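PDB 3KWK: putative NADH dehydrogenase/NAD(P)H nitroreductase from Bacteroides thetaiotaomicron VPI-5482, which binds flavin mononucleotide in a two-subunit assembly and probably acts as an oxidoreductase of the nitroreductase family. Local coordinates for residues G48-P53 against R93-W97; W54-S60 against R82-C88; M68-Y74 against R130-V134. All blocks are in the same frame, centred on the assembly; numbering follows the deposited sequence.

Contact 1. Residues G48-P53 against R93-W97; sequences GKDVRP and RSFYW. With FMN (flavin mononucleotide), chain B.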
loop_
_atom_site.group_PDB
_atom_site.type_symbol
_atom_site.label_atom_id
_atom_site.label_comp_id
_atom_site.label_asym_id
_atom_site.label_seq_id
_atom_site.Cartn_x
_atom_site.Cartn_y
_atom_site.Cartn_z
ATOM N N GLY A 48 -8.266 2.862 7.735
ATOM C CA GLY A 48 -9.300 2.249 8.552
ATOM C C GLY A 48 -10.047 3.265 9.411
ATOM O O GLY A 48 -9.421 4.019 10.162
ATOM N N LYS A 49 -11.376 3.306 9.246
ATOM C CA LYS A 49 -12.272 4.258 9.908
ATOM C C LYS A 49 -11.898 5.717 9.668
ATOM O O LYS A 49 -12.309 6.611 10.416
ATOM C CB LYS A 49 -12.357 3.942 11.397
ATOM C CG LYS A 49 -12.797 2.480 11.685
ATOM C CD LYS A 49 -14.302 2.234 11.465
ATOM C CE LYS A 49 -14.662 0.767 11.765
ATOM N NZ LYS A 49 -15.993 0.356 11.227
ATOM N N ASP A 50 -11.128 5.947 8.621
ATOM C CA ASP A 50 -10.642 7.273 8.261
ATOM C C ASP A 50 -9.959 8.005 9.399
ATOM O O ASP A 50 -10.048 9.231 9.560
ATOM C CB ASP A 50 -11.762 8.131 7.624
ATOM C CG ASP A 50 -11.229 9.254 6.771
ATOM O OD1 ASP A 50 -10.046 9.207 6.393
ATOM O OD2 ASP A 50 -11.980 10.250 6.492
ATOM N N VAL A 51 -9.179 7.268 10.180
ATOM C CA VAL A 51 -8.440 7.856 11.272
ATOM C C VAL A 51 -7.266 8.709 10.784
ATOM O O VAL A 51 -6.938 9.733 11.398
ATOM C CB VAL A 51 -7.914 6.770 12.202
ATOM C CG1 VAL A 51 -6.944 7.313 13.261
ATOM C CG2 VAL A 51 -9.060 6.022 12.898
ATOM N N ARG A 52 -6.605 8.277 9.711
ATOM C CA ARG A 52 -5.460 8.997 9.193
ATOM C C ARG A 52 -4.335 9.053 10.219
ATOM O O ARG A 52 -3.869 10.120 10.583
ATOM C CB ARG A 52 -5.811 10.375 8.651
ATOM C CG ARG A 52 -7.054 10.372 7.729
ATOM C CD ARG A 52 -7.458 11.761 7.299
ATOM N NE ARG A 52 -8.743 11.686 6.622
ATOM C CZ ARG A 52 -9.390 12.732 6.113
ATOM N NH1 ARG A 52 -8.877 13.932 6.196
ATOM N NH2 ARG A 52 -10.563 12.547 5.514
ATOM N N PRO A 53 -3.898 7.865 10.663
ATOM C CA PRO A 53 -2.957 7.801 11.776
ATOM C C PRO A 53 -1.493 8.013 11.424
ATOM O O PRO A 53 -0.619 7.968 12.292
ATOM C CB PRO A 53 -3.148 6.370 12.288
ATOM C CG PRO A 53 -3.392 5.587 11.052
ATOM C CD PRO A 53 -4.275 6.517 10.203
ATOM N N ARG A 93 -4.159 5.963 18.173
ATOM C CA ARG A 93 -5.307 6.402 17.380
ATOM C C ARG A 93 -5.913 5.289 16.527
ATOM O O ARG A 93 -7.061 5.362 16.162
ATOM C CB ARG A 93 -4.911 7.585 16.493
ATOM C CG ARG A 93 -4.623 8.899 17.290
ATOM C CD ARG A 93 -4.430 10.129 16.384
ATOM N NE ARG A 93 -5.694 10.449 15.774
ATOM C CZ ARG A 93 -5.952 10.544 14.470
ATOM N NH1 ARG A 93 -4.986 10.482 13.512
ATOM N NH2 ARG A 93 -7.208 10.764 14.135
ATOM N N SER A 94 -5.121 4.274 16.180
ATOM C CA SER A 94 -5.581 3.219 15.285
ATOM C C SER A 94 -4.812 1.919 15.390
ATOM O O SER A 94 -3.580 1.905 15.306
ATOM C CB SER A 94 -5.449 3.681 13.848
ATOM O OG SER A 94 -5.810 2.641 12.955
ATOM N N PHE A 95 -5.529 0.823 15.547
ATOM C CA PHE A 95 -4.891 -0.511 15.446
ATOM C C PHE A 95 -4.756 -0.978 13.987
ATOM O O PHE A 95 -4.257 -2.073 13.736
ATOM C CB PHE A 95 -5.575 -1.569 16.328
ATOM C CG PHE A 95 -7.069 -1.761 16.079
ATOM C CD1 PHE A 95 -7.494 -2.424 14.942
ATOM C CD2 PHE A 95 -8.015 -1.315 16.978
ATOM C CE1 PHE A 95 -8.838 -2.621 14.666
ATOM C CE2 PHE A 95 -9.337 -1.514 16.729
ATOM C CZ PHE A 95 -9.750 -2.168 15.542
ATOM N N TYR A 96 -5.188 -0.146 13.041
ATOM C CA TYR A 96 -4.909 -0.418 11.634
ATOM C C TYR A 96 -3.656 0.300 11.174
ATOM O O TYR A 96 -3.367 0.278 9.998
ATOM C CB TYR A 96 -6.054 0.060 10.752
ATOM C CG TYR A 96 -7.434 -0.446 11.043
ATOM C CD1 TYR A 96 -7.812 -1.722 10.697
ATOM C CD2 TYR A 96 -8.394 0.393 11.559
ATOM C CE1 TYR A 96 -9.098 -2.160 10.929
ATOM C CE2 TYR A 96 -9.688 -0.017 11.756
ATOM C CZ TYR A 96 -10.046 -1.273 11.433
ATOM O OH TYR A 96 -11.366 -1.639 11.631
ATOM N N TRP A 97 -2.905 0.941 12.084
ATOM C CA TRP A 97 -1.880 1.885 11.681
ATOM C C TRP A 97 -0.934 1.308 10.663
ATOM O O TRP A 97 -0.554 1.988 9.757
ATOM C CB TRP A 97 -1.121 2.486 12.888
ATOM C CG TRP A 97 -0.244 1.506 13.598
ATOM C CD1 TRP A 97 -0.575 0.710 14.667
ATOM C CD2 TRP A 97 1.128 1.236 13.313
ATOM N NE1 TRP A 97 0.485 -0.065 15.041
ATOM C CE2 TRP A 97 1.551 0.217 14.209
ATOM C CE3 TRP A 97 2.011 1.694 12.357
ATOM C CZ2 TRP A 97 2.823 -0.323 14.149
ATOM C CZ3 TRP A 97 3.318 1.171 12.335
ATOM C CH2 TRP A 97 3.699 0.185 13.233
HETATM N N1 FMN B . -14.398 0.596 4.373
HETATM C C2 FMN B . -15.521 -0.159 4.547
HETATM O O2 FMN B . -16.580 0.200 4.002
HETATM N N3 FMN B . -15.488 -1.302 5.330
HETATM C C4 FMN B . -14.345 -1.729 5.972
HETATM O O4 FMN B . -14.359 -2.789 6.671
HETATM C C4A FMN B . -13.199 -0.950 5.793
HETATM N N5 FMN B . -12.012 -1.300 6.424
HETATM C C5A FMN B . -10.847 -0.658 6.105
HETATM C C6 FMN B . -9.641 -1.140 6.635
HETATM C C7 FMN B . -8.456 -0.521 6.268
HETATM C C7M FMN B . -7.100 -1.009 6.807
HETATM C C8 FMN B . -8.440 0.558 5.404
HETATM C C8M FMN B . -7.115 1.181 5.043
HETATM C C9 FMN B . -9.634 1.041 4.899
HETATM C C9A FMN B . -10.851 0.433 5.242
HETATM N N10 FMN B . -12.075 0.916 4.771
HETATM C C10 FMN B . -13.215 0.196 4.989
HETATM C "C1'" FMN B . -12.107 2.101 3.879
HETATM C "C2'" FMN B . -11.948 3.389 4.683
HETATM O "O2'" FMN B . -13.132 3.675 5.435
HETATM C "C3'" FMN B . -11.543 4.571 3.779
HETATM O "O3'" FMN B . -10.256 4.341 3.207
HETATM C "C4'" FMN B . -11.487 5.918 4.554
HETATM O "O4'" FMN B . -12.814 6.277 4.964
HETATM C "C5'" FMN B . -10.856 7.051 3.741
HETATM O "O5'" FMN B . -11.682 7.216 2.592
HETATM P P FMN B . -11.070 7.075 1.087
HETATM O O1P FMN B . -10.614 5.617 0.894
HETATM O O2P FMN B . -12.322 7.437 0.259
HETATM O O3P FMN B . -9.920 8.045 0.904
HETATM O O HOH W 1 -6.817 3.716 10.887
#
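Two loops without regular structure can be joined by a few directed polar links, and here one arginine supplies most of them. Arg93 donates to Val51 O from NH2 at 2.9 Å and from NH1 at 3.0 Å; its NH1 also makes a weak bond to Arg52 O at 3.2 Å. Water 1 forms a second link, donating to Gly48 O (2.7 Å) and accepting from Ser94 OG (2.5 Å). That hydroxyl also accepts from Tyr96 N at 2.9 Å, an ST turn. Packing accompanies these bonds: Val51 CG1 lies over one face of the Arg93 guanidinium, Pro53 CB is 3.9 Å from Ser94 CB, and Pro53 CG is 4.3 Å from Trp97 CB. Gly48 CA comes within 3.6 Å of Tyr96 CD2, and a CB there would strike the ring. Tyr96 OH is hydrogen-bonded to the hydroxyl of Tyr127 of the second subunit. Gly48 N lies 3.3 Å from C8 of an FMN held largely by that subunit, the shared flavin site characteristic of nitroreductase-family dimers.

Contact 2. Residues W54-S60 against R82-C88; sequences WEFVVVS and RNAIIVC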
loop_
_atom_site.group_PDB
_atom_site.type_symbol
_atom_site.label_atom_id
_atom_site.label_comp_id
_atom_site.label_asym_id
_atom_site.label_seq_id
_atom_site.Cartn_x
_atom_site.Cartn_y
_atom_site.Cartn_z
ATOM N N TRP A 54 -1.212 8.263 10.163
ATOM C CA TRP A 54 0.170 8.457 9.699
ATOM C C TRP A 54 0.839 9.715 10.206
ATOM O O TRP A 54 0.192 10.746 10.404
ATOM C CB TRP A 54 0.243 8.395 8.187
ATOM C CG TRP A 54 -0.871 9.106 7.523
ATOM C CD1 TRP A 54 -1.115 10.428 7.541
ATOM C CD2 TRP A 54 -1.957 8.503 6.817
ATOM N NE1 TRP A 54 -2.262 10.728 6.851
ATOM C CE2 TRP A 54 -2.821 9.544 6.429
ATOM C CE3 TRP A 54 -2.294 7.183 6.498
ATOM C CZ2 TRP A 54 -3.969 9.308 5.651
ATOM C CZ3 TRP A 54 -3.428 6.958 5.753
ATOM C CH2 TRP A 54 -4.269 8.004 5.383
ATOM N N GLU A 55 2.135 9.605 10.425
ATOM C CA GLU A 55 3.044 10.690 10.749
ATOM C C GLU A 55 4.306 10.467 9.933
ATOM O O GLU A 55 4.822 9.340 9.905
ATOM C CB GLU A 55 3.357 10.692 12.271
ATOM C CG GLU A 55 2.132 10.875 13.195
ATOM C CD GLU A 55 1.520 12.277 13.196
ATOM O OE1 GLU A 55 2.129 13.260 12.730
ATOM O OE2 GLU A 55 0.361 12.368 13.668
ATOM N N PHE A 56 4.824 11.525 9.283
ATOM C CA PHE A 56 6.005 11.372 8.447
ATOM C C PHE A 56 7.149 12.210 8.985
ATOM O O PHE A 56 6.975 13.401 9.277
ATOM C CB PHE A 56 5.701 11.831 7.017
ATOM C CG PHE A 56 4.501 11.134 6.426
ATOM C CD1 PHE A 56 4.642 9.881 5.844
ATOM C CD2 PHE A 56 3.236 11.683 6.533
ATOM C CE1 PHE A 56 3.542 9.212 5.325
ATOM C CE2 PHE A 56 2.138 11.013 6.044
ATOM C CZ PHE A 56 2.286 9.791 5.437
ATOM N N VAL A 57 8.319 11.601 9.116
ATOM C CA VAL A 57 9.526 12.353 9.513
ATOM C C VAL A 57 10.400 12.417 8.262
ATOM O O VAL A 57 10.838 11.406 7.751
ATOM C CB VAL A 57 10.274 11.748 10.698
ATOM C CG1 VAL A 57 11.469 12.609 11.153
ATOM C CG2 VAL A 57 9.340 11.488 11.889
ATOM N N VAL A 58 10.645 13.634 7.796
ATOM C CA VAL A 58 11.533 13.877 6.671
ATOM C C VAL A 58 12.906 14.127 7.243
ATOM O O VAL A 58 13.082 15.087 7.969
ATOM C CB VAL A 58 11.085 15.113 5.853
ATOM C CG1 VAL A 58 12.111 15.352 4.707
ATOM C CG2 VAL A 58 9.620 14.914 5.391
ATOM N N VAL A 59 13.860 13.244 6.961
ATOM C CA VAL A 59 15.184 13.333 7.559
ATOM C C VAL A 59 16.177 13.807 6.481
ATOM O O VAL A 59 16.386 13.111 5.477
ATOM C CB VAL A 59 15.670 12.005 8.165
ATOM C CG1 VAL A 59 17.087 12.154 8.750
ATOM C CG2 VAL A 59 14.693 11.506 9.294
ATOM N N SER A 60 16.794 14.957 6.724
ATOM C CA SER A 60 17.803 15.529 5.833
ATOM C C SER A 60 19.127 15.777 6.542
ATOM O O SER A 60 20.083 16.290 5.918
ATOM C CB SER A 60 17.284 16.859 5.307
ATOM O OG SER A 60 16.991 17.713 6.400
ATOM N N ARG A 82 20.533 11.654 0.283
ATOM C CA ARG A 82 20.455 13.004 0.873
ATOM C C ARG A 82 19.293 13.134 1.860
ATOM O O ARG A 82 19.310 14.000 2.700
ATOM C CB ARG A 82 20.206 14.072 -0.208
ATOM C CG ARG A 82 21.282 14.327 -1.171
ATOM C CD ARG A 82 22.411 15.122 -0.546
ATOM N NE ARG A 82 23.425 15.268 -1.550
ATOM C CZ ARG A 82 23.560 16.343 -2.315
ATOM N NH1 ARG A 82 22.745 17.378 -2.145
ATOM N NH2 ARG A 82 24.521 16.368 -3.214
ATOM N N ASN A 83 18.251 12.317 1.679
ATOM C CA ASN A 83 17.046 12.396 2.472
ATOM C C ASN A 83 16.363 11.022 2.593
ATOM O O ASN A 83 16.563 10.115 1.764
ATOM C CB ASN A 83 15.958 13.313 1.828
ATOM C CG ASN A 83 16.453 14.670 1.396
ATOM O OD1 ASN A 83 16.454 15.626 2.183
ATOM N ND2 ASN A 83 16.865 14.765 0.148
ATOM N N ALA A 84 15.520 10.902 3.615
ATOM C CA ALA A 84 14.667 9.723 3.793
ATOM C C ALA A 84 13.357 10.184 4.386
ATOM O O ALA A 84 13.333 11.218 5.075
ATOM C CB ALA A 84 15.340 8.703 4.738
ATOM N N ILE A 85 12.273 9.502 4.042
ATOM C CA ILE A 85 10.995 9.709 4.727
ATOM C C ILE A 85 10.757 8.510 5.619
ATOM O O ILE A 85 10.809 7.359 5.142
ATOM C CB ILE A 85 9.827 9.861 3.739
ATOM C CG1 ILE A 85 10.024 11.155 2.926
ATOM C CG2 ILE A 85 8.461 9.904 4.489
ATOM C CD1 ILE A 85 9.049 11.308 1.761
ATOM N N ILE A 86 10.515 8.779 6.902
ATOM C CA ILE A 86 10.181 7.751 7.864
ATOM C C ILE A 86 8.673 7.727 8.017
ATOM O O ILE A 86 8.083 8.720 8.443
ATOM C CB ILE A 86 10.884 7.959 9.198
ATOM C CG1 ILE A 86 12.388 8.150 8.967
ATOM C CG2 ILE A 86 10.592 6.755 10.135
ATOM C CD1 ILE A 86 13.192 8.056 10.247
ATOM N N VAL A 87 8.044 6.637 7.606
ATOM C CA VAL A 87 6.585 6.497 7.692
ATOM C C VAL A 87 6.236 5.877 9.025
ATOM O O VAL A 87 6.671 4.738 9.320
ATOM C CB VAL A 87 5.977 5.647 6.538
ATOM C CG1 VAL A 87 4.458 5.529 6.701
ATOM C CG2 VAL A 87 6.425 6.199 5.123
ATOM N N CYS A 88 5.480 6.592 9.844
ATOM C CA CYS A 88 5.118 6.149 11.176
ATOM C C CYS A 88 3.624 6.154 11.321
ATOM O O CYS A 88 2.926 6.831 10.591
ATOM C CB CYS A 88 5.670 7.084 12.257
ATOM S SG CYS A 88 7.433 7.401 12.145
#
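Read from Arg82, the second segment shows how an antiparallel strand pair is built. Arg82 adds little; its side chain leads away from the partner strand and NH2 is hydrogen-bonded to Asn27. The pairing starts beside Asn83, whose CA lies 3.2 Å from Val59 O in a CA-H...O contact and whose OD1 lies 3.5 Å from Ser60 CB. Ala84 makes the first hydrogen-bonded pair, with Val59: Val59 N donates to Ala84 O at 2.8 Å and Ala84 N to Val59 O at 3.0 Å. Ile85 sits opposite Val58 in a non-hydrogen-bonded pair, and its CG2 packs on Phe56 CD1 at 4.1 Å. At Ile86 the bonding resumes with Val57, Ile86 N to Val57 O at 2.8 Å and Val57 N to Ile86 O at 3.0 Å, while Ile86 CD1 reaches Val59 CG2 at 3.9 Å. The two strands belong to the antiparallel sheet of the nitroreductase alpha+beta fold, in which 83-90 lies between 54-59 and 144-153. Within the chain 54-59 is an outer strand, but a strand of the second subunit pairs with it in parallel at Phe56 to Val58 and carries the sheet across the interface. Val87 faces Phe56 in a non-hydrogen-bonded pair, its CG1 4.0 Å from Phe56 CE1, on the face that Phe56 and Val58 turn to helix 32-43. Cys88 ends the segment against Glu55, with Cys88 N to Glu55 O at 2.8 Å and Glu55 N to Cys88 O at 2.9 Å; the Glu55 carboxylate is hydrogen-bonded to His171 and salt-bridged to Lys169 of the second subunit.

Contact 3. Residues M68-Y74 against R130-V134; sequences MAAALPY and RMEVV. With FMN (flavin mononucleotide), chain C.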
loop_
_atom_site.group_PDB
_atom_site.type_symbol
_atom_site.label_atom_id
_atom_site.label_comp_id
_atom_site.label_asym_id
_atom_site.label_seq_id
_atom_site.Cartn_x
_atom_site.Cartn_y
_atom_site.Cartn_z
HETATM N N MSE A 68 21.682 6.204 11.609
HETATM C CA MSE A 68 20.703 5.176 11.302
HETATM C C MSE A 68 21.225 4.095 10.379
HETATM O O MSE A 68 20.908 2.920 10.560
HETATM C CB MSE A 68 19.383 5.796 10.781
HETATM C CG MSE A 68 18.647 6.547 11.900
HETATM SE SE MSE A 68 16.868 7.130 11.270
HETATM C CE MSE A 68 17.520 8.447 10.170
ATOM N N ALA A 69 21.979 4.502 9.359
ATOM C CA ALA A 69 22.582 3.555 8.428
ATOM C C ALA A 69 23.416 2.553 9.213
ATOM O O ALA A 69 23.360 1.371 8.964
ATOM C CB ALA A 69 23.460 4.280 7.413
ATOM N N ALA A 70 24.197 3.043 10.159
ATOM C CA ALA A 70 25.120 2.148 10.880
ATOM C C ALA A 70 24.344 1.112 11.719
ATOM O O ALA A 70 24.737 -0.059 11.857
ATOM C CB ALA A 70 26.039 2.959 11.767
ATOM N N ALA A 71 23.218 1.548 12.263
ATOM C CA ALA A 71 22.464 0.766 13.218
ATOM C C ALA A 71 21.397 -0.133 12.566
ATOM O O ALA A 71 20.950 -1.099 13.172
ATOM C CB ALA A 71 21.832 1.717 14.279
ATOM N N LEU A 72 20.975 0.162 11.335
ATOM C CA LEU A 72 19.943 -0.624 10.669
ATOM C C LEU A 72 20.580 -1.619 9.682
ATOM O O LEU A 72 21.444 -1.246 8.864
ATOM C CB LEU A 72 18.981 0.307 9.926
ATOM C CG LEU A 72 18.169 1.205 10.824
ATOM C CD1 LEU A 72 17.431 2.292 10.037
ATOM C CD2 LEU A 72 17.162 0.376 11.621
ATOM N N PRO A 73 20.161 -2.896 9.756
ATOM C CA PRO A 73 20.905 -3.929 9.029
ATOM C C PRO A 73 20.747 -3.899 7.508
ATOM O O PRO A 73 21.675 -4.320 6.781
ATOM C CB PRO A 73 20.345 -5.238 9.603
ATOM C CG PRO A 73 18.994 -4.869 10.137
ATOM C CD PRO A 73 19.103 -3.463 10.603
ATOM N N TYR A 74 19.608 -3.420 7.020
ATOM C CA TYR A 74 19.332 -3.420 5.583
ATOM C C TYR A 74 18.898 -2.022 5.113
ATOM O O TYR A 74 18.088 -1.885 4.187
ATOM C CB TYR A 74 18.306 -4.490 5.207
ATOM C CG TYR A 74 18.727 -5.856 5.681
ATOM C CD1 TYR A 74 19.686 -6.570 5.001
ATOM C CD2 TYR A 74 18.201 -6.395 6.852
ATOM C CE1 TYR A 74 20.116 -7.810 5.469
ATOM C CE2 TYR A 74 18.617 -7.624 7.321
ATOM C CZ TYR A 74 19.570 -8.328 6.631
ATOM O OH TYR A 74 20.011 -9.550 7.086
ATOM N N ARG A 130 15.004 -2.229 15.443
ATOM C CA ARG A 130 15.038 -1.213 14.383
ATOM C C ARG A 130 14.133 -0.061 14.740
ATOM O O ARG A 130 14.447 1.090 14.527
ATOM C CB ARG A 130 14.593 -1.819 13.049
ATOM C CG ARG A 130 15.490 -2.937 12.552
ATOM C CD ARG A 130 15.147 -3.308 11.128
ATOM N NE ARG A 130 15.612 -4.659 10.784
ATOM C CZ ARG A 130 15.385 -5.240 9.602
ATOM N NH1 ARG A 130 14.731 -4.578 8.649
ATOM N NH2 ARG A 130 15.795 -6.488 9.376
HETATM N N MSE A 131 12.982 -0.380 15.291
HETATM C CA MSE A 131 12.012 0.659 15.650
HETATM C C MSE A 131 12.638 1.538 16.721
HETATM O O MSE A 131 12.477 2.761 16.715
HETATM C CB MSE A 131 10.738 0.035 16.152
HETATM C CG MSE A 131 10.085 -0.866 15.087
HETATM SE SE MSE A 131 8.577 -1.883 15.754
HETATM C CE MSE A 131 7.359 -0.461 15.758
ATOM N N GLU A 132 13.371 0.922 17.648
ATOM C CA GLU A 132 14.057 1.698 18.704
ATOM C C GLU A 132 15.163 2.602 18.153
ATOM O O GLU A 132 15.309 3.716 18.613
ATOM C CB GLU A 132 14.606 0.756 19.776
ATOM C CG GLU A 132 15.415 1.446 20.889
ATOM C CD GLU A 132 14.670 2.563 21.652
ATOM O OE1 GLU A 132 13.413 2.511 21.822
ATOM O OE2 GLU A 132 15.383 3.489 22.122
ATOM N N VAL A 133 15.927 2.138 17.168
ATOM C CA VAL A 133 16.915 2.987 16.478
ATOM C C VAL A 133 16.250 4.245 15.966
ATOM O O VAL A 133 16.728 5.354 16.217
ATOM C CB VAL A 133 17.629 2.232 15.333
ATOM C CG1 VAL A 133 18.476 3.169 14.459
ATOM C CG2 VAL A 133 18.480 1.113 15.919
ATOM N N VAL A 134 15.168 4.058 15.206
ATOM C CA VAL A 134 14.472 5.156 14.582
ATOM C C VAL A 134 13.909 6.069 15.649
ATOM O O VAL A 134 14.029 7.278 15.547
ATOM C CB VAL A 134 13.363 4.665 13.616
ATOM C CG1 VAL A 134 12.505 5.861 13.127
ATOM C CG2 VAL A 134 14.012 3.853 12.469
HETATM N N1 FMN C . 14.600 -3.558 0.984
HETATM C C2 FMN C . 15.755 -3.268 1.650
HETATM O O2 FMN C . 16.769 -2.964 0.996
HETATM N N3 FMN C . 15.804 -3.324 3.034
HETATM C C4 FMN C . 14.714 -3.676 3.801
HETATM O O4 FMN C . 14.802 -3.702 5.068
HETATM C C4A FMN C . 13.535 -3.975 3.114
HETATM N N5 FMN C . 12.398 -4.361 3.812
HETATM C C5A FMN C . 11.197 -4.469 3.167
HETATM C C6 FMN C . 10.039 -4.699 3.925
HETATM C C7 FMN C . 8.816 -4.756 3.275
HETATM C C7M FMN C . 7.509 -4.996 4.052
HETATM C C8 FMN C . 8.715 -4.600 1.906
HETATM C C8M FMN C . 7.352 -4.668 1.263
HETATM C C9 FMN C . 9.862 -4.391 1.161
HETATM C C9A FMN C . 11.116 -4.320 1.786
HETATM N N10 FMN C . 12.295 -4.138 1.058
HETATM C C10 FMN C . 13.468 -3.904 1.717
HETATM C "C1'" FMN C . 12.238 -4.014 -0.419
HETATM C "C2'" FMN C . 12.085 -5.384 -1.074
HETATM O "O2'" FMN C . 13.300 -6.135 -0.986
HETATM C "C3'" FMN C . 11.591 -5.261 -2.530
HETATM O "O3'" FMN C . 10.281 -4.696 -2.564
HETATM C "C4'" FMN C . 11.536 -6.635 -3.256
HETATM O "O4'" FMN C . 12.873 -7.131 -3.419
HETATM C "C5'" FMN C . 10.824 -6.570 -4.609
HETATM O "O5'" FMN C . 11.576 -5.660 -5.405
HETATM P P FMN C . 10.884 -4.331 -6.048
HETATM O O1P FMN C . 10.464 -3.406 -4.890
HETATM O O2P FMN C . 12.074 -3.782 -6.864
HETATM O O3P FMN C . 9.695 -4.728 -6.899
#
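The charged side chain of Arg130 meets segment 68-74 by packing alone. Pro73 CG sits over one face of the guanidinium, 3.4 Å from Arg130 NE, and Arg130 NH2 approaches the edge of the Tyr74 ring, 3.5 Å from CD2. The polar partners of the guanidinium lie outside the two segments: NH1 donates to Ala123 O, and Tyr127 makes a cation-pi contact. The aliphatic start of the side chain serves as an apolar surface, with Arg130 CB 3.7 Å from Leu72 CD2. Beyond it, Val133 CG1 touches Ala71 CB at 3.7 Å, Leu72 CG at 4.1 Å and Met68 CG (selenomethionine in the crystal) at 4.2 Å.

The contact borders the flavin pocket. FMN N3 donates to the backbone Tyr74 O at 2.9 Å, so the main chain just past the helix holds one edge of the flavin, while Arg130 NH1 lies 3.7 Å from FMN O4, too far for a hydrogen bond. Lys49 of the second subunit makes a cation-pi contact with Tyr74. In the fold, the C-terminal end of helix 62-71 and its following loop thus lie against helix 128-138, and both helices reach the sheet, Met68 and Val134 both packing on Ile86 of strand 83-90 and Val134 extending to strand 144-153.

Followed from the N terminus, the chain passes through 48-53 directly into strand 54-59, then helix 62-71 and the loop after it, before returning along 82-88. That return closes the inner loop, contact 2. A few residues later 93-97 comes back to 48-53, so contact 1 closes a wider loop with contact 2 nested inside it, joining the loop before strand 54-59 to the loop before helix 97-114. Contact 3 starts within both loops and ends beyond them, at helix 128-138, and therefore crosses each. Contacts 2 and 3 touch, joining the sheet to two helices. Contacts 1 and 3, centres about 25 Å apart, do not touch; contacts 1 and 2 both border the second subunit.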